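Local coordinates for protein dTDP-4-dehydrorhamnose 3-epimerase (PDB 2C0Z) that catalyses the 3-epimerisation of a dTDP-linked 4-keto-6-deoxy sugar, acting together with NovU on the pathway to the antibiotic novobiocin, at residues A[14-18]-A[103-108]; A[79-85]-A[138-144]; A[155-161]-A[178-184]. All coordinates share one frame; numbering follows the deposited sequence. Where two conformers were deposited one is given.

Contact 1. Residues A[14-18]-A[103-108]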
loop_
_atom_site.group_PDB
_atom_site.type_symbol
_atom_site.label_atom_id
_atom_site.label_comp_id
_atom_site.label_asym_id
_atom_site.label_seq_id
_atom_site.Cartn_x
_atom_site.Cartn_y
_atom_site.Cartn_z
ATOM N N PRO A 14 -21.161 2.367 -1.110
ATOM C CA PRO A 14 -21.428 1.642 0.136
ATOM C C PRO A 14 -21.770 0.176 -0.125
ATOM O O PRO A 14 -22.479 -0.162 -1.091
ATOM C CB PRO A 14 -22.629 2.380 0.728
ATOM C CG PRO A 14 -23.174 3.199 -0.314
ATOM C CD PRO A 14 -22.209 3.362 -1.428
ATOM N N LEU A 15 -21.271 -0.691 0.748
ATOM C CA LEU A 15 -21.702 -2.078 0.797
ATOM C C LEU A 15 -22.946 -2.130 1.710
ATOM O O LEU A 15 -23.508 -1.104 2.092
ATOM C CB LEU A 15 -20.550 -2.982 1.237
ATOM C CG LEU A 15 -19.349 -3.059 0.255
ATOM C CD1 LEU A 15 -18.381 -4.131 0.668
ATOM C CD2 LEU A 15 -19.810 -3.286 -1.174
ATOM N N GLY A 16 -23.392 -3.329 2.048
ATOM C CA GLY A 16 -24.627 -3.476 2.797
ATOM C C GLY A 16 -24.570 -3.217 4.298
ATOM O O GLY A 16 -25.599 -3.186 4.970
ATOM N N ILE A 17 -23.365 -3.056 4.830
ATOM C CA ILE A 17 -23.094 -2.769 6.217
ATOM C C ILE A 17 -22.673 -1.316 6.320
ATOM O O ILE A 17 -21.728 -0.892 5.639
ATOM C CB ILE A 17 -21.972 -3.662 6.722
ATOM C CG1 ILE A 17 -22.435 -5.123 6.720
ATOM C CG2 ILE A 17 -21.516 -3.196 8.098
ATOM C CD1 ILE A 17 -21.334 -6.102 7.030
ATOM N N GLU A 18 -23.374 -0.546 7.132
ATOM C CA GLU A 18 -23.091 0.871 7.310
ATOM C C GLU A 18 -21.671 1.048 7.804
ATOM O O GLU A 18 -21.249 0.401 8.749
ATOM C CB GLU A 18 -24.063 1.483 8.315
ATOM C CG GLU A 18 -23.801 2.931 8.686
ATOM C CD GLU A 18 -24.650 3.405 9.858
ATOM O OE1 GLU A 18 -25.245 2.584 10.604
ATOM O OE2 GLU A 18 -24.729 4.633 10.032
ATOM N N THR A 103 -27.413 -4.483 11.100
ATOM C CA THR A 103 -26.766 -5.582 10.410
ATOM C C THR A 103 -25.793 -6.333 11.325
ATOM O O THR A 103 -24.910 -7.024 10.840
ATOM C CB THR A 103 -26.028 -5.075 9.127
ATOM O OG1 THR A 103 -25.189 -3.943 9.412
ATOM C CG2 THR A 103 -27.044 -4.590 8.115
ATOM N N TYR A 104 -25.984 -6.258 12.640
ATOM C CA TYR A 104 -25.212 -7.065 13.562
ATOM C C TYR A 104 -25.308 -8.547 13.148
ATOM O O TYR A 104 -26.378 -9.080 12.866
ATOM C CB TYR A 104 -25.690 -6.890 15.024
ATOM C CG TYR A 104 -25.048 -7.910 15.948
ATOM C CD1 TYR A 104 -23.778 -7.729 16.411
ATOM C CD2 TYR A 104 -25.699 -9.087 16.308
ATOM C CE1 TYR A 104 -23.162 -8.668 17.206
ATOM C CE2 TYR A 104 -25.090 -10.028 17.090
ATOM C CZ TYR A 104 -23.834 -9.823 17.563
ATOM O OH TYR A 104 -23.222 -10.788 18.356
ATOM N N GLY A 105 -24.159 -9.206 13.117
ATOM C CA GLY A 105 -24.064 -10.619 12.780
ATOM C C GLY A 105 -24.246 -10.967 11.319
ATOM O O GLY A 105 -24.406 -12.156 10.966
ATOM N N CYS A 106 -24.260 -9.931 10.480
ATOM C CA CYS A 106 -24.269 -10.107 9.039
ATOM C C CYS A 106 -22.848 -9.989 8.519
ATOM O O CYS A 106 -21.981 -9.361 9.136
ATOM C CB CYS A 106 -25.113 -9.039 8.353
ATOM S SG CYS A 106 -26.840 -9.053 8.896
ATOM N N TRP A 107 -22.640 -10.605 7.369
ATOM C CA TRP A 107 -21.358 -10.460 6.677
ATOM C C TRP A 107 -21.537 -10.183 5.194
ATOM O O TRP A 107 -22.606 -10.339 4.629
ATOM C CB TRP A 107 -20.509 -11.708 6.925
ATOM C CG TRP A 107 -21.022 -12.969 6.320
ATOM C CD1 TRP A 107 -21.870 -13.896 6.921
ATOM C CD2 TRP A 107 -20.710 -13.517 5.023
ATOM N NE1 TRP A 107 -22.116 -14.931 6.060
ATOM C CE2 TRP A 107 -21.418 -14.736 4.892
ATOM C CE3 TRP A 107 -19.905 -13.099 3.951
ATOM C CZ2 TRP A 107 -21.366 -15.523 3.735
ATOM C CZ3 TRP A 107 -19.853 -13.900 2.792
ATOM C CH2 TRP A 107 -20.562 -15.095 2.696
ATOM N N GLU A 108 -20.465 -9.735 4.577
ATOM C CA GLU A 108 -20.455 -9.515 3.144
ATOM C C GLU A 108 -19.079 -9.834 2.614
ATOM O O GLU A 108 -18.085 -9.407 3.168
ATOM C CB GLU A 108 -20.856 -8.090 2.784
ATOM C CG GLU A 108 -21.065 -7.894 1.289
ATOM C CD GLU A 108 -21.829 -6.627 0.944
ATOM O OE1 GLU A 108 -22.376 -5.954 1.843
ATOM O OE2 GLU A 108 -21.897 -6.308 -0.262
HETATM O O HOH W 1 -25.734 -1.416 8.559
#
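E108 reaches across to the backbone of G16, joining two outlying pieces of an RmlC-like cupin: the loop that links strand 11-14 to strand 20-30, and the type II beta turn T103-C106 that leads into strand 107-113. The direct hydrogen bond runs from G16 N to E108 OE1 (2.8 Å). It is fairly straight, 156° at the hydrogen, and uses the syn lone pair of OE1, the one on the side of OE2. The glutamate gets there by stretching out: CG stands anti to the backbone N (chi1 -171°), and the chain beyond stays extended, so the carboxylate is carried from the strand to the loop.

A second polar link goes through water. The water accepts a hydrogen bond from E18 N and donates one to T103 OG1 (2.7 Å), bridging the loop backbone to the first residue of the turn. T103 OG1 is also hydrogen-bonded to D96, which holds the hydroxyl in place, while the E18 carboxylate turns to Y195. Both links draw on a backbone N-H of the loop.

Aliphatic carbons pack against polar oxygens around these bonds. L15 lies obliquely against the E108 carboxylate, with CB 3.5 Å from E108 OE1 and L15 CD2 3.8 Å from E108 OE2. The methyl CG2 of T103 rests on G16 O at 3.7 Å. I17 is the buried residue of the contact, its side chain also touching D96 and R98. With CG1 anti to its own carbonyl carbon (chi1 -66°), I17 sets CG1 and CG2 both about 4.0 Å from T103 OG1 and sends CD1 on toward the end of the turn, where that methyl stops 3.9 Å from C106 O.

Contact 2. Residues A[79-85]-A[138-144]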
loop_
_atom_site.group_PDB
_atom_site.type_symbol
_atom_site.label_atom_id
_atom_site.label_comp_id
_atom_site.label_asym_id
_atom_site.label_seq_id
_atom_site.Cartn_x
_atom_site.Cartn_y
_atom_site.Cartn_z
ATOM N N GLN A 79 -10.502 1.000 15.270
ATOM C CA GLN A 79 -9.547 1.040 14.168
ATOM C C GLN A 79 -10.336 0.903 12.876
ATOM O O GLN A 79 -11.243 0.082 12.805
ATOM C CB GLN A 79 -8.578 -0.138 14.262
ATOM C CG GLN A 79 -7.528 -0.168 13.148
ATOM C CD GLN A 79 -6.791 -1.471 13.097
ATOM O OE1 GLN A 79 -7.307 -2.455 12.559
ATOM N NE2 GLN A 79 -5.586 -1.502 13.661
ATOM N N ALA A 80 -9.990 1.704 11.889
ATOM C CA ALA A 80 -10.524 1.548 10.544
ATOM C C ALA A 80 -9.427 1.009 9.646
ATOM O O ALA A 80 -8.263 1.250 9.891
ATOM C CB ALA A 80 -10.969 2.861 10.029
ATOM N N LYS A 81 -9.826 0.281 8.615
ATOM C CA LYS A 81 -8.870 -0.387 7.727
ATOM C C LYS A 81 -9.280 -0.181 6.281
ATOM O O LYS A 81 -10.462 -0.179 5.955
ATOM C CB LYS A 81 -8.840 -1.910 7.983
ATOM C CG LYS A 81 -8.138 -2.357 9.211
ATOM C CD LYS A 81 -8.070 -3.916 9.210
ATOM C CE LYS A 81 -6.707 -4.390 9.635
ATOM N NZ LYS A 81 -6.171 -3.580 10.763
ATOM N N TYR A 82 -8.283 -0.077 5.418
ATOM C CA TYR A 82 -8.459 0.102 3.982
ATOM C C TYR A 82 -7.610 -0.959 3.333
ATOM O O TYR A 82 -6.384 -0.909 3.396
ATOM C CB TYR A 82 -8.027 1.530 3.642
ATOM C CG TYR A 82 -8.427 2.090 2.298
ATOM C CD1 TYR A 82 -7.683 1.801 1.177
ATOM C CD2 TYR A 82 -9.534 2.914 2.157
ATOM C CE1 TYR A 82 -8.022 2.322 -0.069
ATOM C CE2 TYR A 82 -9.879 3.446 0.940
ATOM C CZ TYR A 82 -9.107 3.156 -0.186
ATOM O OH TYR A 82 -9.449 3.730 -1.381
ATOM N N VAL A 83 -8.271 -1.933 2.721
ATOM C CA VAL A 83 -7.649 -3.176 2.294
ATOM C C VAL A 83 -7.748 -3.402 0.797
ATOM O O VAL A 83 -8.802 -3.194 0.200
ATOM C CB VAL A 83 -8.129 -4.396 3.108
ATOM C CG1 VAL A 83 -9.590 -4.687 2.885
ATOM C CG2 VAL A 83 -7.269 -5.627 2.818
ATOM N N THR A 84 -6.650 -3.894 0.201
ATOM C CA THR A 84 -6.660 -4.282 -1.196
ATOM C C THR A 84 -5.774 -5.484 -1.449
ATOM O O THR A 84 -4.885 -5.788 -0.652
ATOM C CB THR A 84 -6.233 -3.074 -2.064
ATOM O OG1 THR A 84 -6.588 -3.302 -3.416
ATOM C CG2 THR A 84 -4.736 -2.854 -2.098
ATOM N N CYS A 85 -6.038 -6.209 -2.522
ATOM C CA CYS A 85 -5.180 -7.337 -2.893
ATOM C C CYS A 85 -4.285 -6.934 -4.045
ATOM O O CYS A 85 -4.760 -6.539 -5.108
ATOM C CB CYS A 85 -6.016 -8.547 -3.249
ATOM S SG CYS A 85 -5.049 -9.948 -3.877
ATOM N N THR A 138 -1.486 -11.722 -1.801
ATOM C CA THR A 138 -0.895 -10.667 -1.004
ATOM C C THR A 138 -1.884 -9.521 -0.803
ATOM O O THR A 138 -2.360 -8.933 -1.778
ATOM C CB THR A 138 0.344 -10.118 -1.753
ATOM O OG1 THR A 138 1.265 -11.194 -2.034
ATOM C CG2 THR A 138 1.098 -9.109 -0.882
ATOM N N LEU A 139 -2.206 -9.236 0.454
ATOM C CA LEU A 139 -3.067 -8.131 0.833
ATOM C C LEU A 139 -2.211 -6.995 1.361
ATOM O O LEU A 139 -1.195 -7.228 2.016
ATOM C CB LEU A 139 -4.063 -8.548 1.911
ATOM C CG LEU A 139 -5.085 -9.550 1.463
ATOM C CD1 LEU A 139 -6.044 -9.763 2.617
ATOM C CD2 LEU A 139 -5.792 -9.056 0.241
ATOM N N CYS A 140 -2.608 -5.763 1.037
ATOM C CA CYS A 140 -2.021 -4.565 1.584
ATOM C C CYS A 140 -3.098 -3.827 2.362
ATOM O O CYS A 140 -4.238 -3.694 1.876
ATOM C CB CYS A 140 -1.477 -3.697 0.455
ATOM S SG CYS A 140 -0.634 -2.217 1.012
ATOM N N TYR A 141 -2.777 -3.382 3.567
ATOM C CA TYR A 141 -3.747 -2.784 4.474
ATOM C C TYR A 141 -3.198 -1.447 4.925
ATOM O O TYR A 141 -2.023 -1.357 5.291
ATOM C CB TYR A 141 -3.921 -3.620 5.789
ATOM C CG TYR A 141 -4.082 -5.111 5.721
ATOM C CD1 TYR A 141 -3.020 -5.918 5.367
ATOM C CD2 TYR A 141 -5.273 -5.715 6.096
ATOM C CE1 TYR A 141 -3.129 -7.301 5.356
ATOM C CE2 TYR A 141 -5.401 -7.104 6.089
ATOM C CZ TYR A 141 -4.326 -7.884 5.712
ATOM O OH TYR A 141 -4.416 -9.270 5.681
ATOM N N LEU A 142 -4.032 -0.422 4.904
ATOM C CA LEU A 142 -3.755 0.841 5.574
ATOM C C LEU A 142 -4.702 0.954 6.765
ATOM O O LEU A 142 -5.920 0.748 6.613
ATOM C CB LEU A 142 -3.945 2.008 4.630
ATOM C CG LEU A 142 -3.324 1.867 3.235
ATOM C CD1 LEU A 142 -3.634 3.097 2.388
ATOM C CD2 LEU A 142 -1.835 1.655 3.317
ATOM N N SER A 143 -4.144 1.216 7.940
ATOM C CA SER A 143 -4.924 1.218 9.190
ATOM C C SER A 143 -4.820 2.574 9.862
ATOM O O SER A 143 -3.766 3.199 9.843
ATOM C CB SER A 143 -4.415 0.137 10.154
ATOM O OG SER A 143 -4.565 -1.182 9.619
ATOM N N SER A 144 -5.916 2.980 10.508
ATOM C CA SER A 144 -5.979 4.243 11.236
ATOM C C SER A 144 -5.403 4.196 12.645
ATOM O O SER A 144 -5.337 5.219 13.301
ATOM C CB SER A 144 -7.429 4.727 11.311
ATOM O OG SER A 144 -8.184 3.907 12.218
#
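L142 and Y82 face each other as a hydrogen-bonded pair of antiparallel strands 81-85 and 138-143, whose axes run 4.6 Å apart within the cupin beta-sandwich. Each backbone N-H bonds to the partner's carbonyl: Y82 N to L142 O, and L142 N to Y82 O, both 2.8 Å. Their side chains leave the same face of the sheet, CB to CB 4.2 Å. CG of Y82, anti to its backbone N (chi1 -165°), carries the end of the ring away from the neighbouring strand, while L142 CD1 still comes obliquely to the near part of the ring. The Y82 ring packs edge-to-face with that of Y39, and its OH bonds to W38 O. L142 meets W38 and also L54 of the second subunit.

S144, the third residue, closes the ladder just past the strand. Its backbone N bonds to A80 O, while OG turns back to accept A80 N at 2.9 Å, almost straight at 173°. One residue thus takes both backbone polar groups of A80, the hydroxyl doing the work of a strand carbonyl.

The other face carries K81, V83 and Y141. K81 and Y141 are, by similarity, a substrate-binding residue and the proton donor. K81 CE lies 4.0 Å from Y141 CD2, its chain bending at the far end and bringing NZ to 3.1 Å from S143 OG, a bond that is doubtful because the serine has two conformers. Y141 OH is bonded to S60 OG.

Strand 81-87 lies between 119-122 and 136-143, and 136-143 between 81-87 and 56-63. The Y141 face looks inward to H128 and F130 of strand 126-132 in the opposing sheet; T84, C140 and L142 on the other face meet W38 of strand 33-40.

Contact 3. Residues A[155-161]-A[178-184]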
loop_
_atom_site.group_PDB
_atom_site.type_symbol
_atom_site.label_atom_id
_atom_site.label_comp_id
_atom_site.label_asym_id
_atom_site.label_seq_id
_atom_site.Cartn_x
_atom_site.Cartn_y
_atom_site.Cartn_z
ATOM N N VAL A 155 -13.282 -13.287 16.491
ATOM C CA VAL A 155 -14.234 -14.366 16.632
ATOM C C VAL A 155 -13.907 -15.475 15.633
ATOM O O VAL A 155 -13.195 -15.281 14.647
ATOM C CB VAL A 155 -15.704 -13.871 16.549
ATOM C CG1 VAL A 155 -15.996 -12.766 17.539
ATOM C CG2 VAL A 155 -16.078 -13.455 15.209
ATOM N N HIS A 156 -14.433 -16.651 15.897
ATOM C CA HIS A 156 -14.126 -17.824 15.111
ATOM C C HIS A 156 -14.652 -17.680 13.689
ATOM O O HIS A 156 -15.834 -17.394 13.487
ATOM C CB HIS A 156 -14.727 -19.069 15.744
ATOM C CG HIS A 156 -14.036 -20.318 15.337
ATOM N ND1 HIS A 156 -14.148 -20.849 14.074
ATOM C CD2 HIS A 156 -13.237 -21.159 16.035
ATOM C CE1 HIS A 156 -13.417 -21.946 13.999
ATOM N NE2 HIS A 156 -12.874 -22.169 15.183
ATOM N N PRO A 157 -13.788 -17.848 12.687
ATOM C CA PRO A 157 -14.252 -17.666 11.301
ATOM C C PRO A 157 -15.221 -18.739 10.803
ATOM O O PRO A 157 -15.884 -18.526 9.791
ATOM C CB PRO A 157 -12.945 -17.669 10.496
ATOM C CG PRO A 157 -12.010 -18.427 11.290
ATOM C CD PRO A 157 -12.351 -18.185 12.755
ATOM N N LEU A 158 -15.339 -19.859 11.530
ATOM C CA LEU A 158 -16.345 -20.866 11.223
ATOM C C LEU A 158 -17.566 -20.766 12.151
ATOM O O LEU A 158 -18.371 -21.704 12.243
ATOM C CB LEU A 158 -15.718 -22.277 11.270
ATOM C CG LEU A 158 -14.453 -22.473 10.432
ATOM C CD1 LEU A 158 -14.013 -23.953 10.512
ATOM C CD2 LEU A 158 -14.641 -22.077 9.027
ATOM N N ASP A 159 -17.753 -19.605 12.782
ATOM C CA ASP A 159 -18.914 -19.346 13.640
ATOM C C ASP A 159 -20.236 -19.727 12.934
ATOM O O ASP A 159 -20.428 -19.409 11.754
ATOM C CB ASP A 159 -18.983 -17.870 14.007
ATOM C CG ASP A 159 -20.203 -17.559 14.800
ATOM O OD1 ASP A 159 -20.150 -17.769 16.024
ATOM O OD2 ASP A 159 -21.278 -17.169 14.276
ATOM N N PRO A 160 -21.151 -20.400 13.642
ATOM C CA PRO A 160 -22.404 -20.858 13.026
ATOM C C PRO A 160 -23.507 -19.803 12.762
ATOM O O PRO A 160 -24.376 -20.062 11.909
ATOM C CB PRO A 160 -22.902 -21.914 14.025
ATOM C CG PRO A 160 -22.394 -21.450 15.316
ATOM C CD PRO A 160 -21.023 -20.837 15.044
ATOM N N GLU A 161 -23.530 -18.702 13.496
ATOM C CA GLU A 161 -24.446 -17.598 13.194
ATOM C C GLU A 161 -24.025 -16.924 11.894
ATOM O O GLU A 161 -24.874 -16.564 11.073
ATOM C CB GLU A 161 -24.490 -16.551 14.321
ATOM C CG GLU A 161 -25.191 -16.958 15.594
ATOM C CD GLU A 161 -25.197 -15.837 16.603
ATOM O OE1 GLU A 161 -24.193 -15.673 17.324
ATOM O OE2 GLU A 161 -26.216 -15.115 16.695
ATOM N N GLN A 178 -8.435 -20.766 15.309
ATOM C CA GLN A 178 -9.070 -22.033 15.681
ATOM C C GLN A 178 -9.625 -21.933 17.100
ATOM O O GLN A 178 -10.666 -22.515 17.400
ATOM C CB GLN A 178 -8.054 -23.187 15.639
ATOM C CG GLN A 178 -7.662 -23.688 14.288
ATOM C CD GLN A 178 -6.670 -24.862 14.370
ATOM O OE1 GLN A 178 -6.901 -25.818 15.112
ATOM N NE2 GLN A 178 -5.582 -24.784 13.613
ATOM N N ASP A 179 -8.928 -21.190 17.953
ATOM C CA ASP A 179 -9.249 -21.102 19.382
ATOM C C ASP A 179 -10.149 -19.909 19.729
ATOM O O ASP A 179 -10.538 -19.720 20.881
ATOM C CB ASP A 179 -7.962 -21.014 20.211
ATOM C CG ASP A 179 -7.142 -22.297 20.154
ATOM O OD1 ASP A 179 -7.653 -23.350 19.708
ATOM O OD2 ASP A 179 -5.962 -22.327 20.528
ATOM N N ALA A 180 -10.522 -19.125 18.730
ATOM C CA ALA A 180 -11.313 -17.927 18.977
ATOM C C ALA A 180 -12.741 -18.260 19.397
ATOM O O ALA A 180 -13.284 -19.298 19.023
ATOM C CB ALA A 180 -11.364 -17.089 17.731
ATOM N N LEU A 181 -13.320 -17.329 20.148
ATOM C CA LEU A 181 -14.693 -17.445 20.622
ATOM C C LEU A 181 -15.670 -17.423 19.476
ATOM O O LEU A 181 -15.480 -16.725 18.476
ATOM C CB LEU A 181 -15.038 -16.283 21.540
ATOM C CG LEU A 181 -14.354 -16.198 22.903
ATOM C CD1 LEU A 181 -15.036 -15.168 23.750
ATOM C CD2 LEU A 181 -14.330 -17.481 23.573
ATOM N N LEU A 182 -16.740 -18.186 19.628
ATOM C CA LEU A 182 -17.946 -17.972 18.826
ATOM C C LEU A 182 -18.474 -16.567 19.018
ATOM O O LEU A 182 -18.267 -15.939 20.053
ATOM C CB LEU A 182 -19.021 -18.963 19.191
ATOM C CG LEU A 182 -18.626 -20.413 19.006
ATOM C CD1 LEU A 182 -19.855 -21.270 19.277
ATOM C CD2 LEU A 182 -18.101 -20.659 17.626
ATOM N N LEU A 183 -19.171 -16.071 17.998
ATOM C CA LEU A 183 -19.775 -14.746 18.063
ATOM C C LEU A 183 -20.637 -14.566 19.337
ATOM O O LEU A 183 -20.496 -13.590 20.035
ATOM C CB LEU A 183 -20.602 -14.475 16.800
ATOM C CG LEU A 183 -21.275 -13.103 16.727
ATOM C CD1 LEU A 183 -20.203 -12.037 16.544
ATOM C CD2 LEU A 183 -22.297 -13.064 15.616
ATOM N N ALA A 184 -21.497 -15.536 19.616
ATOM C CA ALA A 184 -22.395 -15.469 20.765
ATOM C C ALA A 184 -21.631 -15.542 22.084
ATOM O O ALA A 184 -22.049 -14.911 23.072
ATOM C CB ALA A 184 -23.429 -16.594 20.689
HETATM O O HOH W 2 -22.306 -17.649 17.660
#
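The imidazole of H156 turns its edge to the segment 178-184: A180 O lies in the ring plane, 3.5 Å from H156 CD2, and Q178 O sits near that plane at 3.1 Å from NE2. On another part of the rim, H156 ND1 accepts L158 N almost exactly in plane, which fixes the ring's rotation inside the type I turn H156-D159. The carboxylate of D159 is met differently. L183 N donates to D159 OD1 (2.8 Å) from well above the carboxylate plane, 52° out of it. With CG anti to its backbone N (chi1 176°), D159 presents OD1 just after the N-cap residue L182, at the start of helix 183-188; the helix end would probably favour its negative charge. A water donates to both D159 OD1 and E161 OE1 and accepts A184 N (3.0 Å), giving the next helical N-H a partner. D159 OD2 bonds to L162 N.

H156 N donates to L181 O at 2.8 Å, a carbonyl that V155 CA also approaches. Further along, P160 CD packs on L182 CD2 (3.9 Å), and the E161 side chain comes across that of L183 nearly perpendicular, OE1 3.6 Å from L183 CD2.

The loop leaves strand 152-154, an edge strand of its sheet within this chain, with V155 and P157 packed on strand 67-73. Across the contact, the linker from helix 175-178 runs into helix 183-188, whose L183 also meets L97 and Y104.

Contacts 1 and 3 adjoin, their centres 17 Å apart: Y104 of the turn in contact 1 lays its OH 3.4 Å from L183 CG of contact 3, and G105 packs on the same leucine. Contact 2 touches neither; its nearest atoms are about 9 Å from contact 1 and about 13 Å from contact 3. It is the one that holds putative active-site residues, K81 and Y141, whereas contact 3 comes near the site and contact 1 lies further off. The A180 side chain of contact 3 is about 6 Å from that of R176, a probable substrate-binding residue, and about 7 Å from that of H71, the proton acceptor by similarity; the L15 side chain of contact 1 is about 10 Å from that of H128.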